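Hypothetical protein DUF871 (Enterococcus faecalis, PDB 2P0O) is of unknown function but probably acts as a 6-phospho-N-acetylmuramidase built from a TIM barrel and a cyclophilin-like domain. Local coordinates at residues Q242-V247 and T356-G361; V302-I307 and I335-D340; F234-Q239 and N365-L370; G200-A205 and S227-A232; V272-L277 and E318-L323. One frame throughout, in Å; residues are numbered along the deposited sequence.

How the interactions relate
Interactions 1, 2 and 5 are strand pairings in the C-terminal part of the chain, whereas 3 and 4 pack helices. Interactions 2 and 5 share one antiparallel sheet, in which strands 304-308 and 319-322 are neighbours; interaction 1 pairs parallel strands of another sheet and touches interaction 2 where E246 O meets I339 N. Helix 228-240 serves both helix contacts and runs on into strand 242-247. The strand contacts rest on main-chain bonds, with side-chain additions: a threonine-glutamine bond in 1, whose buried carboxylate reaches R229 of interaction 4, an arginine on a carbonyl in 2, a partly exposed ion pair in 5. Interaction 4 is small, buried and methyl-based; interaction 3 is aromatic and opens toward the surface.

Interaction 1: Q242-V247 and T356-G361; sequences QFLLEV and TLVTEG
T356 OG1 is gripped twice: it donates a 2.7 Å hydrogen bond to Q242 OE1 and shares a second with T261 OG1 on the neighbouring strand 260-263. The extended Q242 chain crosses T356 obliquely, and the hydroxyl meets the amide oxygen from above the carbonyl plane, 50° out of it. From there the strands run parallel. T356 N donates to F243 O at 2.8 Å. L245 N returns a bond to T356 O that is nearly straight, 173° at the hydrogen. V358 N then donates to L245 O at 2.9 Å. V247 N donates to V358 O, and a weak bond from E360 N to V247 O follows. This alternation puts L244, E246, T356 and V358 on one face and L245, V247 and L357 on the other. On the first face L244 CD1 meets V358 CG1 at 3.9 Å, the two side chains crossing at about a right angle, with Y236 against L244 and I363 against both. E246 extends beyond CG along V358, its CG 3.8 Å from V358 CG2. Its OE1 forms a salt bridge with R229 of helix 228-240, while OE2 accepts from I363 N at the start of helix 363-370. A buried carboxylate so compensated probably stays ionised, tying this edge of the cyclophilin-like domain electrostatically to the barrel.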
# COMPACT_ATOMS: atom_id res chain seq x y z
N GLN A 242 11.10 8.15 6.37
CA GLN A 242 10.31 9.19 7.02
C GLN A 242 8.92 9.21 6.44
O GLN A 242 8.76 9.03 5.21
CB GLN A 242 10.91 10.57 6.79
CG GLN A 242 12.25 10.86 7.44
CD GLN A 242 12.97 12.08 6.82
OE1 GLN A 242 12.36 12.92 6.16
NE2 GLN A 242 14.25 12.17 7.04
N PHE A 243 7.94 9.47 7.30
CA PHE A 243 6.56 9.68 6.92
C PHE A 243 6.35 11.15 6.58
O PHE A 243 6.61 12.03 7.40
CB PHE A 243 5.59 9.29 8.07
CG PHE A 243 5.60 7.83 8.38
CD1 PHE A 243 4.87 6.92 7.57
CD2 PHE A 243 6.33 7.35 9.47
CE1 PHE A 243 4.89 5.54 7.85
CE2 PHE A 243 6.34 5.98 9.77
CZ PHE A 243 5.62 5.07 8.96
N LEU A 244 5.85 11.41 5.39
CA LEU A 244 5.72 12.76 4.89
C LEU A 244 4.26 13.15 4.96
O LEU A 244 3.41 12.48 4.35
CB LEU A 244 6.24 12.81 3.45
CG LEU A 244 6.27 14.15 2.70
CD1 LEU A 244 7.27 15.11 3.38
CD2 LEU A 244 6.60 13.99 1.22
N LEU A 245 3.96 14.25 5.66
CA LEU A 245 2.58 14.69 5.85
C LEU A 245 2.45 16.18 5.62
O LEU A 245 3.41 16.92 5.85
CB LEU A 245 2.06 14.36 7.27
CG LEU A 245 2.21 12.97 7.90
CD1 LEU A 245 3.62 12.83 8.49
CD2 LEU A 245 1.15 12.70 9.00
N GLU A 246 1.28 16.62 5.17
CA GLU A 246 0.97 18.04 4.96
C GLU A 246 0.16 18.66 6.10
O GLU A 246 -0.61 17.97 6.77
CB GLU A 246 0.22 18.24 3.63
CG GLU A 246 1.13 18.36 2.44
CD GLU A 246 0.39 18.46 1.09
OE1 GLU A 246 -0.87 18.53 1.06
OE2 GLU A 246 1.09 18.49 0.04
N VAL A 247 0.34 19.96 6.30
CA VAL A 247 -0.39 20.68 7.32
C VAL A 247 -1.12 21.82 6.67
O VAL A 247 -0.70 22.29 5.60
CB VAL A 247 0.54 21.22 8.48
CG1 VAL A 247 1.15 20.09 9.25
CG2 VAL A 247 1.63 22.24 7.95
N THR A 356 8.00 14.14 8.67
CA THR A 356 8.35 15.42 8.12
C THR A 356 7.04 16.17 7.76
O THR A 356 6.19 15.65 7.03
CB THR A 356 9.23 15.22 6.89
OG1 THR A 356 10.41 14.48 7.29
CG2 THR A 356 9.60 16.53 6.24
N LEU A 357 6.89 17.37 8.29
CA LEU A 357 5.68 18.16 8.08
C LEU A 357 6.01 19.17 7.02
O LEU A 357 7.04 19.87 7.12
CB LEU A 357 5.28 18.87 9.39
CG LEU A 357 5.02 17.93 10.57
CD1 LEU A 357 4.48 18.71 11.80
CD2 LEU A 357 4.06 16.75 10.16
N VAL A 358 5.17 19.23 5.99
CA VAL A 358 5.35 20.20 4.92
C VAL A 358 4.02 20.92 4.69
O VAL A 358 2.94 20.43 5.06
CB VAL A 358 5.90 19.58 3.59
CG1 VAL A 358 7.31 19.00 3.77
CG2 VAL A 358 4.93 18.52 3.02
N THR A 359 4.10 22.09 4.09
CA THR A 359 2.88 22.86 3.96
C THR A 359 2.01 22.32 2.79
O THR A 359 2.51 21.69 1.85
CB THR A 359 3.17 24.38 3.89
OG1 THR A 359 2.12 25.09 4.57
CG2 THR A 359 3.29 24.85 2.45
N GLU A 360 0.70 22.52 2.92
CA GLU A 360 -0.27 21.90 2.03
C GLU A 360 0.04 22.19 0.55
O GLU A 360 0.33 23.32 0.18
CB GLU A 360 -1.71 22.32 2.40
CG GLU A 360 -2.79 21.60 1.56
CD GLU A 360 -4.24 22.02 1.87
OE1 GLU A 360 -4.47 23.11 2.46
OE2 GLU A 360 -5.15 21.22 1.51
N GLY A 361 0.01 21.12 -0.25
CA GLY A 361 0.18 21.19 -1.70
C GLY A 361 1.61 21.00 -2.18
O GLY A 361 1.84 21.04 -3.40

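Interaction 2: V302-I307 and I335-D340; sequences VGTVTI and ITRIID. Unlike the reference sequence in segment 335-340: D340 (reference Glu).
A classic beta bulge marks this pairing in the four-stranded antiparallel sheet of the C-terminal, cyclophilin-like part: I335 and T336 both face V305. The evidence is in the bonds to V305 O, which takes I335 N at 2.8 Å and nearly along the C=O axis, but T336 N only weakly at 3.4 Å. V305 N answers with a 2.8 Å bond to T336 O. The extra residue shows in the backbone of I335, whose psi of -54° is helical rather than extended. Beyond the bulge T304 and R337 form a non-hydrogen-bonded pair, and I338 N donates to G303 O with 171° at the hydrogen. V305 and T336 lie side by side, pointing the same way, with T336 CG2 against the valine; T336 OG1 turns instead to A248 O, just past strand 242-247. Beyond the strand end, V305 CG2 reaches I338 CD1 at 4.2 Å. I335 CG1, anti to its carbonyl carbon, directs CD1 obliquely across to I307 CG2 at 3.5 Å, tighter than ordinary van der Waals contact. On the face opposite V305 and T336 the R337 chain runs extended from CG to NE past T304, whose OG1 bonds P301 O. The guanidinium then meets V302 O edge-on, with that oxygen in its plane: NH2 lies 2.8 Å away on a lone pair of the carbonyl, while NE, at 2.9 Å from V302 O, sits 34° above the carbonyl plane.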
# COMPACT_ATOMS: atom_id res chain seq x y z
N VAL A 302 -7.88 15.68 16.76
CA VAL A 302 -6.89 14.78 16.18
C VAL A 302 -6.15 15.44 15.01
O VAL A 302 -6.75 15.97 14.10
CB VAL A 302 -7.48 13.35 15.83
CG1 VAL A 302 -8.69 13.46 14.90
CG2 VAL A 302 -6.39 12.46 15.23
N GLY A 303 -4.83 15.44 15.08
CA GLY A 303 -3.99 15.97 13.99
C GLY A 303 -3.43 17.34 14.28
O GLY A 303 -2.61 17.82 13.55
N THR A 304 -3.89 17.95 15.38
CA THR A 304 -3.44 19.28 15.78
C THR A 304 -1.95 19.30 16.12
O THR A 304 -1.47 18.49 16.93
CB THR A 304 -4.35 19.90 16.90
OG1 THR A 304 -5.70 20.06 16.41
CG2 THR A 304 -3.85 21.29 17.32
N VAL A 305 -1.23 20.21 15.47
CA VAL A 305 0.18 20.46 15.76
C VAL A 305 0.33 21.61 16.73
O VAL A 305 -0.16 22.74 16.49
CB VAL A 305 0.97 20.79 14.47
CG1 VAL A 305 2.47 20.86 14.74
CG2 VAL A 305 0.65 19.77 13.38
N THR A 306 1.03 21.34 17.83
CA THR A 306 1.11 22.26 18.96
C THR A 306 2.54 22.50 19.40
O THR A 306 3.44 21.67 19.16
CB THR A 306 0.31 21.71 20.21
OG1 THR A 306 1.02 20.61 20.78
CG2 THR A 306 -1.05 21.21 19.83
N ILE A 307 2.75 23.63 20.06
CA ILE A 307 4.02 23.90 20.72
C ILE A 307 3.73 24.41 22.13
O ILE A 307 2.87 25.30 22.31
CB ILE A 307 4.94 24.88 19.88
CG1 ILE A 307 6.34 24.97 20.47
CG2 ILE A 307 4.33 26.30 19.73
CD1 ILE A 307 7.37 25.58 19.52
N ILE A 335 -0.88 25.45 16.46
CA ILE A 335 -0.17 26.07 15.32
C ILE A 335 -0.87 25.77 14.02
O ILE A 335 -1.17 26.66 13.25
CB ILE A 335 1.30 25.54 15.17
CG1 ILE A 335 2.06 25.54 16.52
CG2 ILE A 335 2.06 26.33 14.06
CD1 ILE A 335 2.04 26.89 17.19
N THR A 336 -1.09 24.49 13.75
CA THR A 336 -1.77 24.12 12.53
C THR A 336 -2.32 22.71 12.77
O THR A 336 -2.28 22.22 13.91
CB THR A 336 -0.84 24.23 11.28
OG1 THR A 336 -1.51 23.75 10.13
CG2 THR A 336 0.44 23.41 11.44
N ARG A 337 -2.79 22.07 11.70
CA ARG A 337 -3.38 20.75 11.77
C ARG A 337 -2.97 19.90 10.57
O ARG A 337 -2.96 20.41 9.46
CB ARG A 337 -4.90 20.88 11.79
CG ARG A 337 -5.59 19.60 12.30
CD ARG A 337 -7.07 19.79 12.56
NE ARG A 337 -7.63 18.50 12.95
CZ ARG A 337 -8.93 18.19 12.93
NH1 ARG A 337 -9.86 19.08 12.59
NH2 ARG A 337 -9.29 16.95 13.27
N ILE A 338 -2.66 18.62 10.79
CA ILE A 338 -2.46 17.68 9.68
C ILE A 338 -3.66 17.62 8.76
O ILE A 338 -4.78 17.51 9.21
CB ILE A 338 -2.23 16.21 10.18
CG1 ILE A 338 -1.11 16.16 11.25
CG2 ILE A 338 -1.99 15.26 8.97
CD1 ILE A 338 0.28 16.57 10.71
N ILE A 339 -3.40 17.67 7.47
CA ILE A 339 -4.41 17.59 6.41
C ILE A 339 -5.26 16.33 6.58
O ILE A 339 -4.74 15.26 6.89
CB ILE A 339 -3.67 17.66 5.01
CG1 ILE A 339 -3.22 19.10 4.73
CG2 ILE A 339 -4.45 17.09 3.84
CD1 ILE A 339 -4.18 20.17 5.17
N ASP A 340 -6.57 16.48 6.39
CA ASP A 340 -7.50 15.37 6.63
C ASP A 340 -6.98 14.08 6.00
O ASP A 340 -6.92 13.03 6.65
CB ASP A 340 -8.90 15.70 6.07
CG ASP A 340 -9.97 14.77 6.59
OD1 ASP A 340 -9.63 13.71 7.13
OD2 ASP A 340 -11.18 15.11 6.45

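Interaction 3: F234-Q239 and N365-L370; sequences FGYYHQ and NEFRKL
The last helix of the TIM barrel, 228-240, packs here against the C-terminal helix 363-370, with one aromatic side chain lying in a groove of the barrel helix. The axes of the two segments approach to 9.9 Å, with a crossing angle of 38°. F367 fills the groove, which is lined by A232, G235, Y236 and Q239. Its CG is anti to the backbone N (chi1 -178°), which sends the ring toward G235, where CE1 comes to 3.3 Å from G235 C. The glycine, without a side chain, lets F367 come this near to its backbone. Y236 N lies 3.6 Å from F367 CE1, so the same ring atom is close to two successive residues of the main chain. Y236 and F367 slide past each other in opposite directions, Y236 CD2 meeting F367 CD1 at 4.1 Å. The tyrosine ring also turns its edge to E366 O, which lies near the ring plane. Farther out L370 crosses Y236 at about a right angle, its CD2 3.7 Å from Y236 CE2. On the other flank the extended Q239 chain crosses F367, with amide and ring planes 63° apart. Deeper in, A232 packs against F367, while Y236 also touches L244 and T356 of the sheet in the C-terminal domain. The contact thus docks a C-terminal helix onto the last helix in the outer layer of a (beta/alpha)8 barrel.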
# COMPACT_ATOMS: atom_id res chain seq x y z
N PHE A 234 5.15 7.39 -0.87
CA PHE A 234 5.86 6.12 -0.98
C PHE A 234 7.34 6.39 -1.14
O PHE A 234 8.15 5.82 -0.40
CB PHE A 234 5.35 5.23 -2.13
CG PHE A 234 4.09 4.43 -1.78
CD1 PHE A 234 4.17 3.27 -1.00
CD2 PHE A 234 2.84 4.83 -2.26
CE1 PHE A 234 3.01 2.52 -0.68
CE2 PHE A 234 1.66 4.08 -1.95
CZ PHE A 234 1.75 2.94 -1.16
N GLY A 235 7.68 7.27 -2.08
CA GLY A 235 9.05 7.53 -2.43
C GLY A 235 9.80 8.09 -1.26
O GLY A 235 10.92 7.67 -0.98
N TYR A 236 9.20 9.05 -0.58
CA TYR A 236 9.85 9.69 0.57
C TYR A 236 10.13 8.65 1.68
O TYR A 236 11.22 8.61 2.26
CB TYR A 236 8.96 10.82 1.09
CG TYR A 236 9.71 12.02 1.62
CD1 TYR A 236 10.08 12.11 2.98
CD2 TYR A 236 10.04 13.09 0.77
CE1 TYR A 236 10.77 13.24 3.46
CE2 TYR A 236 10.70 14.22 1.24
CZ TYR A 236 11.07 14.28 2.57
OH TYR A 236 11.75 15.42 3.00
N TYR A 237 9.15 7.81 1.96
CA TYR A 237 9.29 6.76 2.95
C TYR A 237 10.34 5.75 2.52
O TYR A 237 11.15 5.29 3.32
CB TYR A 237 7.96 6.02 3.11
CG TYR A 237 7.93 5.04 4.28
CD1 TYR A 237 8.25 5.49 5.56
CD2 TYR A 237 7.58 3.69 4.11
CE1 TYR A 237 8.24 4.62 6.65
CE2 TYR A 237 7.56 2.79 5.22
CZ TYR A 237 7.89 3.29 6.48
OH TYR A 237 7.89 2.51 7.60
N HIS A 238 10.32 5.40 1.25
CA HIS A 238 11.24 4.37 0.77
C HIS A 238 12.71 4.84 0.81
O HIS A 238 13.61 4.09 1.20
CB HIS A 238 10.77 3.90 -0.61
CG HIS A 238 11.79 3.17 -1.41
ND1 HIS A 238 12.06 1.83 -1.24
CD2 HIS A 238 12.57 3.58 -2.44
CE1 HIS A 238 12.97 1.45 -2.12
NE2 HIS A 238 13.30 2.50 -2.86
N GLN A 239 12.95 6.10 0.48
CA GLN A 239 14.33 6.61 0.46
C GLN A 239 14.86 7.04 1.81
O GLN A 239 16.07 6.97 2.05
CB GLN A 239 14.46 7.79 -0.51
CG GLN A 239 14.29 7.40 -1.93
CD GLN A 239 14.50 8.56 -2.89
OE1 GLN A 239 15.30 9.48 -2.62
NE2 GLN A 239 13.81 8.50 -4.02
N ASN A 365 6.70 18.52 -4.86
CA ASN A 365 8.01 19.17 -5.02
C ASN A 365 8.98 18.84 -3.90
O ASN A 365 10.20 18.87 -4.10
CB ASN A 365 7.92 20.69 -5.19
CG ASN A 365 9.26 21.31 -5.63
OD1 ASN A 365 9.98 20.74 -6.45
ND2 ASN A 365 9.59 22.46 -5.06
N GLU A 366 8.47 18.50 -2.74
CA GLU A 366 9.33 18.13 -1.64
C GLU A 366 10.03 16.81 -1.99
O GLU A 366 11.23 16.68 -1.79
CB GLU A 366 8.49 18.01 -0.38
CG GLU A 366 9.10 18.59 0.84
CD GLU A 366 9.48 20.05 0.71
OE1 GLU A 366 8.60 20.95 0.59
OE2 GLU A 366 10.69 20.29 0.73
N PHE A 367 9.28 15.85 -2.57
CA PHE A 367 9.91 14.61 -3.05
C PHE A 367 10.85 14.84 -4.25
O PHE A 367 11.90 14.20 -4.33
CB PHE A 367 8.90 13.52 -3.39
CG PHE A 367 9.55 12.22 -3.83
CD1 PHE A 367 10.38 11.51 -2.97
CD2 PHE A 367 9.37 11.73 -5.12
CE1 PHE A 367 11.02 10.35 -3.38
CE2 PHE A 367 10.00 10.56 -5.54
CZ PHE A 367 10.83 9.87 -4.66
N ARG A 368 10.47 15.75 -5.15
CA ARG A 368 11.33 16.13 -6.28
C ARG A 368 12.69 16.65 -5.83
O ARG A 368 13.72 16.39 -6.47
CB ARG A 368 10.65 17.23 -7.13
CG ARG A 368 10.36 16.85 -8.56
CD ARG A 368 9.94 18.07 -9.42
NE ARG A 368 8.69 18.71 -8.95
CZ ARG A 368 7.46 18.19 -9.06
NH1 ARG A 368 7.26 17.00 -9.62
NH2 ARG A 368 6.41 18.88 -8.60
N LYS A 369 12.67 17.39 -4.72
CA LYS A 369 13.85 18.06 -4.20
C LYS A 369 14.88 17.03 -3.80
O LYS A 369 16.06 17.22 -4.03
CB LYS A 369 13.49 18.94 -3.00
CG LYS A 369 12.85 20.27 -3.38
CD LYS A 369 13.31 21.37 -2.43
CE LYS A 369 12.77 21.15 -1.04
NZ LYS A 369 13.84 21.11 -0.03
N LEU A 370 14.42 15.93 -3.21
CA LEU A 370 15.29 14.85 -2.80
C LEU A 370 16.17 14.33 -3.93
O LEU A 370 17.30 13.90 -3.68
CB LEU A 370 14.46 13.69 -2.24
CG LEU A 370 14.21 13.63 -0.74
CD1 LEU A 370 15.38 12.95 -0.02
CD2 LEU A 370 14.00 15.00 -0.13

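Interaction 4: G200-A205 and S227-A232; sequences GQNPFA and SERTMA
S227 occupies the N-cap position of helix 228-240, and its carbonyl O accepts M231 N at 2.9 Å, the first turn of that helix. S227 N itself is bound by D181 OD1, in the loop after strand 173-178. R229 extends its chain from CB to NE toward N202, bringing NH1 to 4.3 Å from N202 ND2. The main partners of both groups lie beyond the pair: R229 NH2 forms a salt bridge with D342, and N202 ND2 bonds Q233. T230 carries most of the contact. Its OG1, anti to the carbonyl carbon, bonds D181 OD2, which leaves CG2 anti to the backbone N (chi1 -60° for OG1). That methyl sits 3.8 Å from F204 N. It also touches P203 CB at 4.0 Å, the proline ring crossing T230 at about a right angle. It therefore covers the first turn of helix 203-212, where N202 OD1 caps by accepting from F204 N, a weak bond of 2.8 Å. Farther along, A232 meets I363 of the C-terminal helix. Two helix starts, one of them capped by N202 and each following a barrel strand, thus meet at the C-terminal end of the barrel strands, as in (beta/alpha)8 folds.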
# COMPACT_ATOMS: atom_id res chain seq x y z
N GLY A 200 -11.69 4.87 -0.12
CA GLY A 200 -11.46 6.30 -0.23
C GLY A 200 -10.36 6.82 0.68
O GLY A 200 -10.31 8.02 0.93
N GLN A 201 -9.51 5.92 1.20
CA GLN A 201 -8.43 6.35 2.12
C GLN A 201 -7.07 6.51 1.39
O GLN A 201 -6.90 6.05 0.26
CB GLN A 201 -8.28 5.39 3.32
CG GLN A 201 -9.51 5.27 4.26
CD GLN A 201 -10.09 6.60 4.69
OE1 GLN A 201 -9.41 7.46 5.25
NE2 GLN A 201 -11.38 6.79 4.43
N ASN A 202 -6.13 7.18 2.04
CA ASN A 202 -4.76 7.38 1.53
C ASN A 202 -4.15 6.00 1.30
O ASN A 202 -3.98 5.25 2.24
CB ASN A 202 -3.92 8.16 2.57
CG ASN A 202 -2.51 8.47 2.07
OD1 ASN A 202 -1.95 7.74 1.24
ND2 ASN A 202 -1.96 9.57 2.54
N PRO A 203 -3.89 5.66 0.03
CA PRO A 203 -3.28 4.37 -0.29
C PRO A 203 -1.92 4.13 0.37
O PRO A 203 -1.60 2.98 0.73
CB PRO A 203 -3.13 4.41 -1.83
CG PRO A 203 -4.10 5.46 -2.28
CD PRO A 203 -4.21 6.46 -1.17
N PHE A 204 -1.12 5.17 0.52
CA PHE A 204 0.18 5.03 1.18
C PHE A 204 0.01 4.57 2.62
O PHE A 204 0.69 3.64 3.05
CB PHE A 204 1.01 6.34 1.11
CG PHE A 204 2.20 6.38 2.06
CD1 PHE A 204 3.37 5.68 1.76
CD2 PHE A 204 2.15 7.14 3.22
CE1 PHE A 204 4.46 5.70 2.62
CE2 PHE A 204 3.23 7.18 4.09
CZ PHE A 204 4.40 6.44 3.80
N ALA A 205 -0.88 5.23 3.37
CA ALA A 205 -1.11 4.84 4.75
C ALA A 205 -1.69 3.42 4.82
O ALA A 205 -1.37 2.67 5.73
CB ALA A 205 -2.08 5.83 5.44
N SER A 227 -1.98 8.66 -7.28
CA SER A 227 -1.67 10.04 -7.65
C SER A 227 -0.19 10.35 -7.43
O SER A 227 0.50 9.64 -6.69
CB SER A 227 -2.49 11.00 -6.80
OG SER A 227 -2.04 10.91 -5.46
N GLU A 228 0.31 11.40 -8.08
CA GLU A 228 1.67 11.90 -7.84
C GLU A 228 1.97 12.15 -6.36
O GLU A 228 3.08 11.85 -5.89
CB GLU A 228 1.92 13.18 -8.67
CG GLU A 228 1.83 12.97 -10.19
CD GLU A 228 3.17 12.59 -10.83
OE1 GLU A 228 4.19 12.50 -10.09
OE2 GLU A 228 3.21 12.39 -12.07
N ARG A 229 0.99 12.68 -5.63
CA ARG A 229 1.12 12.99 -4.22
C ARG A 229 1.41 11.73 -3.42
O ARG A 229 2.26 11.71 -2.49
CB ARG A 229 -0.20 13.59 -3.73
CG ARG A 229 -0.14 14.15 -2.31
CD ARG A 229 -1.52 14.64 -1.85
NE ARG A 229 -1.41 15.37 -0.60
CZ ARG A 229 -1.36 14.82 0.62
NH1 ARG A 229 -1.40 13.49 0.78
NH2 ARG A 229 -1.25 15.60 1.68
N THR A 230 0.66 10.68 -3.75
CA THR A 230 0.77 9.41 -3.06
C THR A 230 2.09 8.72 -3.42
O THR A 230 2.75 8.16 -2.56
CB THR A 230 -0.48 8.55 -3.35
OG1 THR A 230 -1.63 9.27 -2.88
CG2 THR A 230 -0.42 7.22 -2.64
N MSE A 231 2.45 8.76 -4.70
CA MSE A 231 3.78 8.30 -5.15
C MSE A 231 4.93 8.93 -4.34
O MSE A 231 5.89 8.25 -3.93
CB MSE A 231 3.99 8.61 -6.63
CG MSE A 231 3.04 7.83 -7.50
SE MSE A 231 3.15 8.24 -9.41
CE MSE A 231 4.92 7.51 -9.76
N ALA A 232 4.80 10.24 -4.11
CA ALA A 232 5.81 11.03 -3.38
C ALA A 232 5.91 10.56 -1.95
O ALA A 232 7.01 10.55 -1.40
CB ALA A 232 5.45 12.50 -3.42

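Interaction 5: V272-L277 and E318-L323; sequences VLRSEL and EIQVTL
R274 and E318 meet in a two-pronged salt bridge, the guanidinium side-on to the carboxylate. NH1 of R274 donates to E318 OE1 at 2.7 Å and nearly straight (170°), while R274 NE reaches E318 OE2 at 2.8 Å. The carboxylate carbon lies in the guanidinium plane, but the two flat groups are tilted by 37°, so the donors arrive from above the carboxylate plane. A bend at chi3 (68°) of R274 turns its head toward E318, whose chain extends beyond CG. Q320 supplies the second shell: its NE2 donates to E318 OE2 at 2.7 Å, so this oxygen has two donors. The extended Q320 chain lies obliquely over V272, its OE1 3.3 Å from V272 CG1. Beneath these side chains runs the antiparallel backbone. L273 N donates to V321 O at a short 2.6 Å, V321 N returns the bond to L273 O, and S275 N meets I319 O almost along the C=O axis. On the face opposite the salt bridge L273 packs on V321, and its CG meets L323 CD2 at 3.9 Å, the two leucines crossing at about a right angle. Outermost, F355 of strand 354-359 lies against L273 and V321, S275 OG bonds H262 ND1, and R274 N is held by N264 OD1. R265 NE stands close to R274 NH2, a like charge that E318 would probably offset. Bonded to both R274 and Q320, E318 is probably ionised, and the R274/Q320 end is polar and partly exposed where L273 and V321 are apolar and buried.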
# COMPACT_ATOMS: atom_id res chain seq x y z
N VAL A 272 -0.44 11.62 21.98
CA VAL A 272 0.28 12.59 21.16
C VAL A 272 1.52 11.95 20.57
O VAL A 272 2.09 11.00 21.12
CB VAL A 272 0.75 13.85 21.97
CG1 VAL A 272 -0.45 14.72 22.46
CG2 VAL A 272 1.63 13.46 23.17
N LEU A 273 1.94 12.49 19.44
CA LEU A 273 3.30 12.29 18.96
C LEU A 273 4.15 13.38 19.63
O LEU A 273 3.71 14.53 19.73
CB LEU A 273 3.37 12.46 17.43
CG LEU A 273 2.74 11.37 16.58
CD1 LEU A 273 2.92 11.66 15.07
CD2 LEU A 273 3.27 9.92 16.93
N ARG A 274 5.33 13.03 20.10
CA ARG A 274 6.19 14.03 20.78
C ARG A 274 7.51 14.19 20.06
O ARG A 274 8.28 13.22 19.94
CB ARG A 274 6.48 13.67 22.25
CG ARG A 274 5.28 13.40 23.12
CD ARG A 274 5.75 12.95 24.52
NE ARG A 274 6.42 14.05 25.25
CZ ARG A 274 7.11 13.89 26.38
NH1 ARG A 274 7.66 14.96 26.99
NH2 ARG A 274 7.22 12.70 26.94
N SER A 275 7.80 15.41 19.63
CA SER A 275 9.03 15.69 18.91
C SER A 275 10.14 15.80 19.92
O SER A 275 10.19 16.73 20.73
CB SER A 275 8.94 16.95 18.07
OG SER A 275 10.22 17.26 17.53
N GLU A 276 11.05 14.84 19.86
CA GLU A 276 12.05 14.72 20.90
C GLU A 276 13.06 15.87 21.07
O GLU A 276 13.76 15.92 22.09
CB GLU A 276 12.75 13.37 20.79
CG GLU A 276 13.63 13.14 19.60
CD GLU A 276 14.55 11.95 19.85
OE1 GLU A 276 14.33 11.25 20.89
OE2 GLU A 276 15.49 11.71 19.04
N LEU A 277 13.10 16.80 20.12
CA LEU A 277 14.04 17.92 20.21
C LEU A 277 13.35 19.29 20.27
O LEU A 277 12.11 19.38 20.31
CB LEU A 277 15.05 17.86 19.04
CG LEU A 277 15.68 16.49 18.68
CD1 LEU A 277 16.37 16.57 17.34
CD2 LEU A 277 16.64 15.98 19.76
N GLU A 318 8.24 22.12 23.58
CA GLU A 318 7.87 20.77 23.13
C GLU A 318 6.85 20.85 22.01
O GLU A 318 5.85 21.58 22.11
CB GLU A 318 7.27 19.91 24.25
CG GLU A 318 7.09 18.45 23.77
CD GLU A 318 6.82 17.47 24.87
OE1 GLU A 318 7.62 17.41 25.82
OE2 GLU A 318 5.80 16.76 24.79
N ILE A 319 7.11 20.09 20.96
CA ILE A 319 6.22 20.03 19.80
C ILE A 319 5.49 18.70 19.85
O ILE A 319 6.10 17.64 20.05
CB ILE A 319 7.01 20.24 18.46
CG1 ILE A 319 7.63 21.64 18.41
CG2 ILE A 319 6.13 20.02 17.22
CD1 ILE A 319 8.82 21.80 17.44
N GLN A 320 4.18 18.77 19.68
CA GLN A 320 3.35 17.59 19.65
C GLN A 320 2.39 17.62 18.46
O GLN A 320 2.03 18.70 17.93
CB GLN A 320 2.54 17.49 20.92
CG GLN A 320 3.37 17.48 22.21
CD GLN A 320 2.52 17.22 23.42
OE1 GLN A 320 1.30 17.37 23.37
NE2 GLN A 320 3.15 16.83 24.50
N VAL A 321 1.99 16.43 18.04
CA VAL A 321 0.85 16.26 17.17
C VAL A 321 -0.11 15.35 17.94
O VAL A 321 0.30 14.26 18.40
CB VAL A 321 1.26 15.59 15.83
CG1 VAL A 321 0.08 15.50 14.85
CG2 VAL A 321 2.46 16.34 15.18
N THR A 322 -1.37 15.78 18.05
CA THR A 322 -2.39 14.98 18.73
C THR A 322 -2.86 13.75 17.97
O THR A 322 -3.12 13.82 16.75
CB THR A 322 -3.58 15.82 19.26
OG1 THR A 322 -4.32 16.43 18.19
CG2 THR A 322 -3.07 16.92 20.23
N LEU A 323 -2.94 12.63 18.69
CA LEU A 323 -3.38 11.37 18.10
C LEU A 323 -4.86 11.14 18.38
O LEU A 323 -5.49 10.30 17.74
CB LEU A 323 -2.55 10.21 18.64
CG LEU A 323 -1.07 10.22 18.18
CD1 LEU A 323 -0.28 9.06 18.81
CD2 LEU A 323 -0.96 10.18 16.65